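Side-chain contacts in uncharacterized protein (Trypanosoma congolense, PDB 4E40), which probably serves as a cell-surface receptor for haptoglobin-hemoglobin, built as an elongated helical bundle with residues that contact heme b: residues I34-A39 with A120-H125; A62-A67 with A92-A97. All coordinates share one frame; numbering follows the deposited sequence.

Contact 1: residues I34-A39 with A120-H125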
# COMPACT_ATOMS: atom_id res chain seq x y z
N ILE A 34 10.02 -0.63 7.84
CA ILE A 34 10.24 -1.58 6.73
C ILE A 34 8.94 -2.04 6.11
O ILE A 34 8.80 -2.10 4.88
CB ILE A 34 11.03 -2.83 7.26
CG1 ILE A 34 12.44 -2.40 7.57
CG2 ILE A 34 11.08 -3.97 6.19
CD1 ILE A 34 13.20 -3.48 8.33
N LEU A 35 7.94 -2.38 6.94
CA LEU A 35 6.64 -2.78 6.36
C LEU A 35 6.04 -1.64 5.54
O LEU A 35 5.50 -1.93 4.47
CB LEU A 35 5.62 -3.19 7.45
CG LEU A 35 5.79 -4.60 8.03
CD1 LEU A 35 4.91 -4.76 9.27
CD2 LEU A 35 5.38 -5.64 7.00
N LEU A 36 6.17 -0.38 6.00
CA LEU A 36 5.49 0.78 5.36
C LEU A 36 6.17 1.19 4.06
O LEU A 36 5.51 1.70 3.12
CB LEU A 36 5.41 1.97 6.32
CG LEU A 36 4.75 3.25 5.77
CD1 LEU A 36 3.26 2.96 5.54
CD2 LEU A 36 4.98 4.34 6.77
N ARG A 37 7.46 0.92 3.97
CA ARG A 37 8.31 1.47 2.89
C ARG A 37 7.74 1.31 1.48
O ARG A 37 7.69 2.34 0.77
CB ARG A 37 9.73 0.94 3.02
CG ARG A 37 10.73 1.55 2.04
CD ARG A 37 10.83 3.05 2.17
NE ARG A 37 11.85 3.55 1.24
CZ ARG A 37 11.89 4.79 0.77
NH1 ARG A 37 10.97 5.69 1.15
NH2 ARG A 37 12.85 5.15 -0.11
N PRO A 38 7.28 0.10 1.09
CA PRO A 38 6.80 -0.00 -0.31
C PRO A 38 5.57 0.81 -0.63
O PRO A 38 5.44 1.23 -1.80
CB PRO A 38 6.45 -1.50 -0.49
CG PRO A 38 7.33 -2.19 0.52
CD PRO A 38 7.38 -1.24 1.69
N ALA A 39 4.67 0.98 0.34
CA ALA A 39 3.47 1.79 0.12
C ALA A 39 3.88 3.23 -0.03
O ALA A 39 3.28 3.92 -0.88
CB ALA A 39 2.40 1.59 1.23
N ALA A 120 -2.45 6.28 3.64
CA ALA A 120 -2.70 7.14 4.82
C ALA A 120 -3.04 6.29 6.05
O ALA A 120 -2.53 6.53 7.17
CB ALA A 120 -3.85 8.14 4.49
N GLY A 121 -3.85 5.24 5.85
CA GLY A 121 -4.18 4.35 7.00
C GLY A 121 -2.94 3.60 7.44
O GLY A 121 -2.71 3.45 8.65
N ALA A 122 -2.13 3.10 6.52
CA ALA A 122 -0.96 2.30 6.84
C ALA A 122 0.00 3.17 7.60
O ALA A 122 0.69 2.70 8.55
CB ALA A 122 -0.32 1.84 5.54
N THR A 123 0.14 4.41 7.18
CA THR A 123 1.02 5.36 7.89
C THR A 123 0.63 5.47 9.36
O THR A 123 1.52 5.47 10.23
CB THR A 123 1.08 6.73 7.17
OG1 THR A 123 1.58 6.50 5.85
CG2 THR A 123 1.96 7.68 7.93
N GLU A 124 -0.69 5.54 9.63
CA GLU A 124 -1.17 5.63 10.99
C GLU A 124 -0.92 4.34 11.74
O GLU A 124 -0.53 4.40 12.92
CB GLU A 124 -2.68 5.97 11.06
CG GLU A 124 -2.99 7.38 10.58
CD GLU A 124 -2.15 8.44 11.25
OE1 GLU A 124 -2.07 8.40 12.51
OE2 GLU A 124 -1.48 9.23 10.49
N HIS A 125 -1.08 3.18 11.07
CA HIS A 125 -0.72 1.93 11.78
C HIS A 125 0.75 1.86 12.14
O HIS A 125 1.12 1.37 13.24
CB HIS A 125 -1.12 0.69 10.95
CG HIS A 125 -2.63 0.54 10.79
ND1 HIS A 125 -3.45 0.54 11.85
CD2 HIS A 125 -3.44 0.38 9.68
CE1 HIS A 125 -4.74 0.44 11.43
NE2 HIS A 125 -4.73 0.30 10.13

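Contact 2: residues A62-A67 with A92-A97. Unlike the reference sequence in segment 62-67: Val64 (reference Ala).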
# COMPACT_ATOMS: atom_id res chain seq x y z
N ALA A 62 -9.24 14.48 -28.21
CA ALA A 62 -8.79 15.23 -29.40
C ALA A 62 -8.97 14.41 -30.68
O ALA A 62 -9.55 14.90 -31.68
CB ALA A 62 -7.33 15.65 -29.27
N ALA A 63 -8.59 13.13 -30.62
CA ALA A 63 -8.78 12.22 -31.78
C ALA A 63 -10.22 12.05 -32.21
O ALA A 63 -10.52 12.17 -33.40
CB ALA A 63 -8.15 10.81 -31.50
N VAL A 64 -11.14 11.82 -31.27
CA VAL A 64 -12.55 11.63 -31.60
C VAL A 64 -13.13 12.90 -32.23
O VAL A 64 -13.88 12.83 -33.18
CB VAL A 64 -13.34 11.16 -30.38
CG1 VAL A 64 -14.82 11.19 -30.66
CG2 VAL A 64 -12.91 9.71 -30.16
N GLU A 65 -12.69 14.05 -31.72
CA GLU A 65 -13.24 15.25 -32.34
C GLU A 65 -12.73 15.49 -33.75
O GLU A 65 -13.49 15.99 -34.61
CB GLU A 65 -13.10 16.46 -31.37
CG GLU A 65 -13.94 16.33 -30.08
CD GLU A 65 -15.40 15.87 -30.28
OE1 GLU A 65 -16.15 16.44 -31.09
OE2 GLU A 65 -15.82 14.87 -29.66
N ARG A 66 -11.47 15.15 -34.02
CA ARG A 66 -10.95 15.19 -35.39
C ARG A 66 -11.73 14.21 -36.27
O ARG A 66 -12.07 14.54 -37.44
CB ARG A 66 -9.48 14.91 -35.41
CG ARG A 66 -8.70 16.10 -34.83
CD ARG A 66 -7.19 15.93 -35.07
NE ARG A 66 -6.55 15.35 -33.91
CZ ARG A 66 -6.24 14.07 -33.78
NH1 ARG A 66 -5.67 13.69 -32.66
NH2 ARG A 66 -6.51 13.17 -34.75
N ALA A 67 -12.04 13.03 -35.71
CA ALA A 67 -12.81 12.08 -36.52
C ALA A 67 -14.24 12.63 -36.81
O ALA A 67 -14.74 12.48 -37.95
CB ALA A 67 -12.85 10.71 -35.80
N ALA A 92 -16.98 6.08 -36.14
CA ALA A 92 -17.81 5.36 -35.17
C ALA A 92 -16.90 4.45 -34.32
O ALA A 92 -17.02 4.44 -33.09
CB ALA A 92 -18.81 4.46 -35.93
N VAL A 93 -15.93 3.82 -34.97
CA VAL A 93 -14.89 3.04 -34.17
C VAL A 93 -14.14 3.90 -33.15
O VAL A 93 -13.96 3.53 -31.99
CB VAL A 93 -13.90 2.32 -35.11
CG1 VAL A 93 -12.68 1.81 -34.35
CG2 VAL A 93 -14.64 1.13 -35.77
N ALA A 94 -13.75 5.10 -33.58
CA ALA A 94 -13.01 5.97 -32.67
C ALA A 94 -13.88 6.37 -31.48
O ALA A 94 -13.40 6.33 -30.34
CB ALA A 94 -12.52 7.24 -33.45
N HIS A 95 -15.16 6.71 -31.72
CA HIS A 95 -16.04 7.01 -30.59
C HIS A 95 -16.20 5.84 -29.65
O HIS A 95 -16.15 5.98 -28.45
CB HIS A 95 -17.42 7.44 -31.12
CG HIS A 95 -17.48 8.84 -31.71
ND1 HIS A 95 -17.84 9.93 -30.97
CD2 HIS A 95 -17.25 9.28 -32.98
CE1 HIS A 95 -17.93 11.03 -31.80
NE2 HIS A 95 -17.54 10.66 -33.02
N HIS A 96 -16.41 4.66 -30.25
CA HIS A 96 -16.63 3.48 -29.41
C HIS A 96 -15.41 3.13 -28.58
O HIS A 96 -15.53 2.78 -27.40
CB HIS A 96 -17.04 2.27 -30.27
CG HIS A 96 -18.30 2.51 -31.02
ND1 HIS A 96 -18.64 1.79 -32.11
CD2 HIS A 96 -19.31 3.41 -30.81
CE1 HIS A 96 -19.81 2.25 -32.60
NE2 HIS A 96 -20.23 3.22 -31.78
N ALA A 97 -14.23 3.30 -29.16
CA ALA A 97 -12.97 3.00 -28.45
C ALA A 97 -12.75 3.99 -27.31
O ALA A 97 -12.30 3.65 -26.21
CB ALA A 97 -11.74 3.00 -29.39

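Contact 1: residues I34-A39 with A120-H125
Leu36 reaches from helix 28-73 into the angle between Ala122 and Thr123 on helix 82-147, and its CD1 methyl carries the contact with both. CD1 lies 3.8 Å from Ala122 CB, a plain apolar contact, and equally 3.8 Å from the backbone atom Thr123 N, which places this branch against the helix surface itself. CD2 adds one longer approach, 4.1 Å from Thr123 OG1. With CG anti to the backbone N (chi1 180°), the isobutyl group is extended across the gap, which fits a backbone separation of 6.8 Å between Leu36 CA and Ala122 CA. The Leu36 and Thr123 side chains meet at a slant. Leu36 CD1 lies 3.9 Å from Thr123 OG1, and this hydroxyl is engaged in its own helix: chi1 of -60° sets OG1 beside the backbone N, and it hydrogen-bonds to Thr119 O one turn earlier. The polar group can therefore border an apolar methyl while keeping its partner. Only 128 Å² is buried in all, about half on Leu36. Beyond the two segments, Leu36 also touches Ala126 and Ala39 touches Thr119, extending the seam along helix 82-147, while Leu35 on Leu205 and His125 on Asn204 join both helices to helix 192-246.

Contact 2: residues A62-A67 with A92-A97
The CG1 methyl of Val64 sits over one face of the His95 ring, 3.4 Å from the ring centroid and 17° off the ring normal, a CH-pi contact. The methyl is displaced toward the ND1-CE1 side, with Val64 CG1 3.3 Å from His95 ND1 and farther from CD2. Chi1 of 170° puts CG1 anti to the backbone N and leaves CG2 for the neighbouring residue, where Val64 CG2 comes within 3.4 Å of the carbonyl oxygen Ala94 O. Val64, a valine where the reference sequence has alanine, thus straddles two successive residues of the opposing helix.

These two approaches of Val64 are the tight part. Beside them the packing is buried but less close: Ala67 CB and Ala94 CB face each other at 4.2 Å. The backbones are nearest at Val64 CA and Ala94 CA, 5.8 Å apart, where Ala94 offers only a methyl. The looser side begins at the rim of the His95 ring, whose NE2 makes a weak hydrogen bond to Ser68 OG. Farther out, exposed Glu65 approaches without touching, its OE2 5.5 Å from His95 ND1. Arg66 forms a salt bridge to Glu241, and Ala63 and Ala67 both pack on Ala237 of helix 192-246.

The segment axes come within 9.1 Å at an angle of 155°, so the helices run nearly antiparallel. Alanine-rich packing with a third long helix alongside is the arrangement of the elongated helical bundle in this receptor fragment, one piece of a longer membrane protein.

How the contacts relate
Contact 1 and contact 2 sample the same pair of helices, 28-73 and 82-147, at two places whose centres are 42 Å apart and whose nearest atoms are about 30 Å apart. Along the chain, 62-67 and 92-97 are nested inside the loop closed by 34-39 and 120-125, as expected of a helical hairpin: contact 2 lies nearer the turn, 36 Å from the chain centre, and contact 1 only 7 Å from it. Helix 192-246 flanks both. Contact 1 is nearer the heme-binding residue Arg42, about 10 Å from Leu36 between side chains, with no heme bound in this model; Lys52, the other heme b residue, falls in sequence between 34-39 and 62-67. Contact 2 lies away from both.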